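Local atomic coordinates of OxsB protein (Bacillus megaterium, PDB entry 5UL3), a protein that catalyses the oxidative ring contraction of dAMP to an oxetane aldehyde in oxetanocin A biosynthesis, using cobalamin, a [4Fe-4S] cluster and S-adenosylmethionine. Residues A[234-248]-A[256-268]. Residues are numbered along the deposited sequence; the frame is centred on the assembly and turned at random.
With EDO (1,2-ethanediol), chain L; EDO (1,2-ethanediol), chain M.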
loop_
_atom_site.group_PDB
_atom_site.type_symbol
_atom_site.label_atom_id
_atom_site.label_comp_id
_atom_site.label_asym_id
_atom_site.label_seq_id
_atom_site.Cartn_x
_atom_site.Cartn_y
_atom_site.Cartn_z
ATOM N N LEU A 234 25.412 -11.152 1.435
ATOM C CA LEU A 234 24.217 -10.361 1.704
ATOM C C LEU A 234 23.294 -11.093 2.677
ATOM O O LEU A 234 23.177 -12.320 2.654
ATOM C CB LEU A 234 23.483 -10.078 0.391
ATOM C CG LEU A 234 22.270 -9.147 0.392
ATOM C CD1 LEU A 234 22.705 -7.742 0.793
ATOM C CD2 LEU A 234 21.617 -9.127 -0.982
ATOM N N LEU A 235 22.632 -10.326 3.540
ATOM C CA LEU A 235 21.644 -10.869 4.467
ATOM C C LEU A 235 20.265 -10.396 4.038
ATOM O O LEU A 235 20.049 -9.196 3.870
ATOM C CB LEU A 235 21.933 -10.422 5.898
ATOM C CG LEU A 235 23.341 -10.703 6.431
ATOM C CD1 LEU A 235 23.468 -10.199 7.851
ATOM C CD2 LEU A 235 23.686 -12.183 6.342
ATOM N N ILE A 236 19.329 -11.324 3.859
ATOM C CA ILE A 236 17.995 -10.977 3.374
ATOM C C ILE A 236 17.011 -11.069 4.533
ATOM O O ILE A 236 16.941 -12.095 5.214
ATOM C CB ILE A 236 17.570 -11.882 2.200
ATOM C CG1 ILE A 236 18.377 -11.508 0.952
ATOM C CG2 ILE A 236 16.070 -11.737 1.913
ATOM C CD1 ILE A 236 18.134 -12.421 -0.225
ATOM N N CYS A 237 16.258 -9.991 4.759
ATOM C CA CYS A 237 15.200 -9.990 5.760
ATOM C C CYS A 237 13.949 -10.590 5.126
ATOM O O CYS A 237 13.394 -10.018 4.179
ATOM C CB CYS A 237 14.917 -8.571 6.259
ATOM S SG CYS A 237 13.527 -8.481 7.431
ATOM N N ASP A 238 13.521 -11.744 5.649
ATOM C CA ASP A 238 12.461 -12.530 5.020
ATOM C C ASP A 238 11.073 -11.958 5.268
ATOM O O ASP A 238 10.200 -12.070 4.401
ATOM C CB ASP A 238 12.503 -13.974 5.532
ATOM C CG ASP A 238 13.707 -14.748 5.008
ATOM O OD1 ASP A 238 14.217 -14.391 3.928
ATOM O OD2 ASP A 238 14.124 -15.721 5.675
ATOM N N LYS A 239 10.840 -11.364 6.436
ATOM C CA LYS A 239 9.503 -10.894 6.784
ATOM C C LYS A 239 9.576 -9.493 7.394
ATOM O O LYS A 239 10.029 -8.553 6.734
ATOM C CB LYS A 239 8.827 -11.890 7.737
ATOM C CG LYS A 239 8.534 -13.236 7.024
ATOM C CD LYS A 239 8.514 -14.397 7.983
ATOM C CE LYS A 239 8.370 -15.713 7.187
ATOM N NZ LYS A 239 8.225 -16.879 8.096
ATOM N N GLU A 240 9.104 -9.322 8.619
ATOM C CA GLU A 240 9.206 -7.999 9.243
ATOM C C GLU A 240 10.670 -7.666 9.545
ATOM O O GLU A 240 11.481 -8.546 9.854
ATOM C CB GLU A 240 8.397 -7.953 10.548
ATOM C CG GLU A 240 6.873 -7.972 10.337
ATOM C CD GLU A 240 6.125 -8.291 11.611
ATOM O OE1 GLU A 240 6.452 -9.320 12.239
ATOM O OE2 GLU A 240 5.225 -7.508 11.989
ATOM N N GLY A 241 10.993 -6.376 9.501
ATOM C CA GLY A 241 12.370 -5.949 9.675
ATOM C C GLY A 241 12.797 -5.525 11.069
ATOM O O GLY A 241 14.001 -5.457 11.340
ATOM N N GLU A 242 11.839 -5.256 11.962
ATOM C CA GLU A 242 12.158 -4.628 13.248
ATOM C C GLU A 242 13.113 -5.480 14.076
ATOM O O GLU A 242 14.175 -5.022 14.507
ATOM C CB GLU A 242 10.871 -4.363 14.034
ATOM C CG GLU A 242 10.010 -3.218 13.500
ATOM C CD GLU A 242 9.030 -3.611 12.379
ATOM O OE1 GLU A 242 9.157 -4.695 11.767
ATOM O OE2 GLU A 242 8.132 -2.784 12.091
ATOM N N TYR A 243 12.724 -6.720 14.357
ATOM C CA TYR A 243 13.573 -7.572 15.184
ATOM C C TYR A 243 14.821 -8.021 14.445
ATOM O O TYR A 243 15.853 -8.262 15.076
ATOM C CB TYR A 243 12.801 -8.800 15.660
ATOM C CG TYR A 243 11.652 -8.503 16.584
ATOM C CD1 TYR A 243 11.499 -7.260 17.167
ATOM C CD2 TYR A 243 10.715 -9.492 16.877
ATOM C CE1 TYR A 243 10.440 -6.993 18.007
ATOM C CE2 TYR A 243 9.656 -9.235 17.713
ATOM C CZ TYR A 243 9.519 -7.991 18.275
ATOM O OH TYR A 243 8.463 -7.747 19.122
ATOM N N THR A 244 14.739 -8.134 13.117
ATOM C CA THR A 244 15.921 -8.397 12.311
ATOM C C THR A 244 16.979 -7.320 12.542
ATOM O O THR A 244 18.147 -7.626 12.811
ATOM C CB THR A 244 15.525 -8.471 10.834
ATOM O OG1 THR A 244 14.775 -9.669 10.592
ATOM C CG2 THR A 244 16.759 -8.450 9.922
ATOM N N LEU A 245 16.579 -6.051 12.464
ATOM C CA LEU A 245 17.553 -4.974 12.646
ATOM C C LEU A 245 18.044 -4.926 14.086
ATOM O O LEU A 245 19.240 -4.752 14.330
ATOM C CB LEU A 245 16.959 -3.628 12.210
ATOM C CG LEU A 245 16.754 -3.473 10.696
ATOM C CD1 LEU A 245 15.972 -2.200 10.397
ATOM C CD2 LEU A 245 18.101 -3.422 9.999
ATOM N N ARG A 246 17.139 -5.115 15.053
ATOM C CA ARG A 246 17.558 -5.258 16.445
ATOM C C ARG A 246 18.673 -6.293 16.586
ATOM O O ARG A 246 19.667 -6.070 17.297
ATOM C CB ARG A 246 16.356 -5.670 17.308
ATOM C CG ARG A 246 16.706 -5.973 18.755
ATOM C CD ARG A 246 15.610 -6.845 19.398
ATOM N NE ARG A 246 15.548 -8.178 18.810
ATOM C CZ ARG A 246 14.556 -9.041 19.004
ATOM N NH1 ARG A 246 13.530 -8.716 19.777
ATOM N NH2 ARG A 246 14.594 -10.231 18.429
ATOM N N ASP A 247 18.516 -7.436 15.929
ATOM C CA ASP A 247 19.467 -8.528 16.117
ATOM C C ASP A 247 20.747 -8.316 15.319
ATOM O O ASP A 247 21.816 -8.746 15.759
ATOM C CB ASP A 247 18.813 -9.872 15.760
ATOM C CG ASP A 247 17.870 -10.362 16.849
ATOM O OD1 ASP A 247 17.743 -9.697 17.890
ATOM O OD2 ASP A 247 17.247 -11.438 16.664
ATOM N N LEU A 248 20.672 -7.638 14.166
ATOM C CA LEU A 248 21.901 -7.275 13.460
ATOM C C LEU A 248 22.746 -6.317 14.289
ATOM O O LEU A 248 23.980 -6.378 14.247
ATOM C CB LEU A 248 21.572 -6.646 12.112
ATOM C CG LEU A 248 20.984 -7.607 11.077
ATOM C CD1 LEU A 248 20.668 -6.841 9.817
ATOM C CD2 LEU A 248 21.972 -8.724 10.798
ATOM N N LEU A 256 25.345 -11.685 19.464
ATOM C CA LEU A 256 24.580 -12.722 18.794
ATOM C C LEU A 256 25.424 -13.276 17.662
ATOM O O LEU A 256 26.184 -12.545 17.024
ATOM C CB LEU A 256 23.257 -12.198 18.191
ATOM C CG LEU A 256 21.997 -12.012 19.029
ATOM C CD1 LEU A 256 20.830 -11.792 18.078
ATOM C CD2 LEU A 256 21.735 -13.225 19.911
ATOM N N LYS A 257 25.255 -14.559 17.382
ATOM C CA LYS A 257 25.830 -15.114 16.169
ATOM C C LYS A 257 24.856 -14.938 15.012
ATOM O O LYS A 257 23.657 -14.738 15.209
ATOM C CB LYS A 257 26.162 -16.599 16.338
ATOM C CG LYS A 257 26.891 -16.956 17.620
ATOM C CD LYS A 257 27.275 -18.435 17.602
ATOM C CE LYS A 257 27.733 -18.924 18.964
ATOM N NZ LYS A 257 26.610 -19.004 19.942
ATOM N N LEU A 258 25.391 -15.042 13.792
ATOM C CA LEU A 258 24.566 -14.907 12.597
ATOM C C LEU A 258 23.402 -15.895 12.597
ATOM O O LEU A 258 22.303 -15.564 12.143
ATOM C CB LEU A 258 25.421 -15.093 11.343
ATOM C CG LEU A 258 24.773 -14.867 9.974
ATOM C CD1 LEU A 258 24.238 -13.454 9.846
ATOM C CD2 LEU A 258 25.770 -15.148 8.861
ATOM N N ASP A 259 23.617 -17.114 13.088
ATOM C CA ASP A 259 22.534 -18.091 13.046
ATOM C C ASP A 259 21.494 -17.872 14.141
ATOM O O ASP A 259 20.546 -18.659 14.241
ATOM C CB ASP A 259 23.095 -19.524 13.089
ATOM C CG ASP A 259 23.711 -19.909 14.432
ATOM O OD1 ASP A 259 23.744 -19.106 15.382
ATOM O OD2 ASP A 259 24.167 -21.066 14.536
ATOM N N GLU A 260 21.637 -16.811 14.934
ATOM C CA GLU A 260 20.671 -16.407 15.946
ATOM C C GLU A 260 19.891 -15.152 15.563
ATOM O O GLU A 260 19.009 -14.737 16.318
ATOM C CB GLU A 260 21.390 -16.166 17.281
ATOM C CG GLU A 260 21.921 -17.455 17.933
ATOM C CD GLU A 260 22.798 -17.179 19.140
ATOM O OE1 GLU A 260 23.659 -16.280 19.067
ATOM O OE2 GLU A 260 22.631 -17.864 20.167
ATOM N N VAL A 261 20.187 -14.547 14.420
ATOM C CA VAL A 261 19.577 -13.279 14.026
ATOM C C VAL A 261 18.165 -13.541 13.510
ATOM O O VAL A 261 17.977 -14.313 12.565
ATOM C CB VAL A 261 20.424 -12.570 12.960
ATOM C CG1 VAL A 261 19.662 -11.370 12.348
ATOM C CG2 VAL A 261 21.768 -12.122 13.549
ATOM N N ASN A 262 17.184 -12.876 14.113
ATOM C CA ASN A 262 15.780 -13.034 13.741
ATOM C C ASN A 262 15.540 -12.868 12.247
ATOM O O ASN A 262 15.969 -11.885 11.636
ATOM C CB ASN A 262 14.933 -12.007 14.500
ATOM C CG ASN A 262 13.459 -12.093 14.138
ATOM O OD1 ASN A 262 12.701 -12.790 14.802
ATOM N ND2 ASN A 262 13.049 -11.387 13.077
ATOM N N GLY A 263 14.818 -13.824 11.666
ATOM C CA GLY A 263 14.135 -13.593 10.398
ATOM C C GLY A 263 14.991 -13.229 9.204
ATOM O O GLY A 263 14.569 -12.411 8.368
ATOM N N ILE A 264 16.168 -13.839 9.072
ATOM C CA ILE A 264 17.003 -13.603 7.899
ATOM C C ILE A 264 17.277 -14.911 7.168
ATOM O O ILE A 264 17.235 -16.006 7.747
ATOM C CB ILE A 264 18.355 -12.934 8.236
ATOM C CG1 ILE A 264 19.134 -13.820 9.203
ATOM C CG2 ILE A 264 18.162 -11.515 8.770
ATOM C CD1 ILE A 264 20.614 -13.426 9.322
ATOM N N SER A 265 17.555 -14.786 5.875
ATOM C CA SER A 265 18.125 -15.863 5.081
ATOM C C SER A 265 19.514 -15.446 4.619
ATOM O O SER A 265 19.749 -14.274 4.305
ATOM C CB SER A 265 17.240 -16.210 3.881
ATOM O OG SER A 265 16.842 -15.050 3.179
ATOM N N TYR A 266 20.438 -16.402 4.593
ATOM C CA TYR A 266 21.830 -16.095 4.285
ATOM C C TYR A 266 22.528 -17.361 3.809
ATOM O O TYR A 266 22.019 -18.476 3.964
ATOM C CB TYR A 266 22.531 -15.495 5.507
ATOM C CG TYR A 266 22.612 -16.454 6.673
ATOM C CD1 TYR A 266 21.532 -16.639 7.540
ATOM C CD2 TYR A 266 23.767 -17.186 6.904
ATOM C CE1 TYR A 266 21.610 -17.542 8.602
ATOM C CE2 TYR A 266 23.859 -18.076 7.965
ATOM C CZ TYR A 266 22.783 -18.253 8.805
ATOM O OH TYR A 266 22.901 -19.140 9.850
ATOM N N VAL A 267 23.705 -17.168 3.217
ATOM C CA VAL A 267 24.566 -18.276 2.814
ATOM C C VAL A 267 25.548 -18.528 3.949
ATOM O O VAL A 267 26.289 -17.623 4.347
ATOM C CB VAL A 267 25.307 -17.969 1.503
ATOM C CG1 VAL A 267 26.046 -19.213 1.005
ATOM C CG2 VAL A 267 24.351 -17.444 0.441
ATOM N N ASP A 268 25.557 -19.750 4.473
ATOM C CA ASP A 268 26.423 -20.072 5.599
ATOM C C ASP A 268 27.829 -20.401 5.092
ATOM O O ASP A 268 28.178 -20.147 3.935
ATOM C CB ASP A 268 25.811 -21.193 6.445
ATOM C CG ASP A 268 25.810 -22.553 5.747
ATOM O OD1 ASP A 268 26.233 -22.662 4.577
ATOM O OD2 ASP A 268 25.372 -23.533 6.392
HETATM C C1 EDO L . 27.121 -19.245 11.036
HETATM O O1 EDO L . 27.570 -18.911 9.713
HETATM C C2 EDO L . 27.348 -18.082 12.000
HETATM O O2 EDO L . 26.578 -18.270 13.204
HETATM C C1 EDO M . 19.555 -21.879 14.578
HETATM O O1 EDO M . 19.943 -21.294 13.324
HETATM C C2 EDO M . 20.762 -21.990 15.506
HETATM O O2 EDO M . 20.647 -21.062 16.599
HETATM O O HOH W 1 24.577 -14.469 2.670
HETATM O O HOH W 2 12.044 -11.187 9.094
HETATM O O HOH W 3 13.279 -12.884 18.037
#
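Leu235 reaches with CD2 to Tyr266 CB, 3.6 Å away, while both of its methyls meet Leu258 CD1; CG of Leu258 sits over the centre of one face of the Tyr266 ring. Ile236 forms a hydrogen-bonded antiparallel pair with Ser265, its N 3.0 Å from Ser265 O, and Cys237 faces Ile264 in the adjoining non-hydrogen-bonded pair. This pairing adds strand 264-267, antiparallel, beyond the parallel strands of the cobalamin-binding Rossmann domain, of which 235-237 is the last. Just past strand 235-237, Asp238 N donates to Gly263 O (3.0 Å); in one of two Ser265 conformers, OG donates to Asp238 OD1 on its syn side. A water ties Lys239 N and Glu240 O to the same Gly263 carbonyl. Gly241 and Glu242 bind cobalamin as the chain turns into helix 242-252. From that helix Thr244 OG1 donates to Asn262 O (2.7 Å) from above the carbonyl plane; the same chi1, -71°, turns CG2 to Ile264 CG2 at 3.6 Å. Asp247 OD2 accepts the N-H of Asn262 through its anti lone pair (N to OD2 2.9 Å, N-H...O 155°), and OD1 is salt-bridged to Arg246 NE. Leu256 CD1 packs against the Asp247 carboxylate, and Leu248 CD2 meets Val261 CG1 at 3.8 Å.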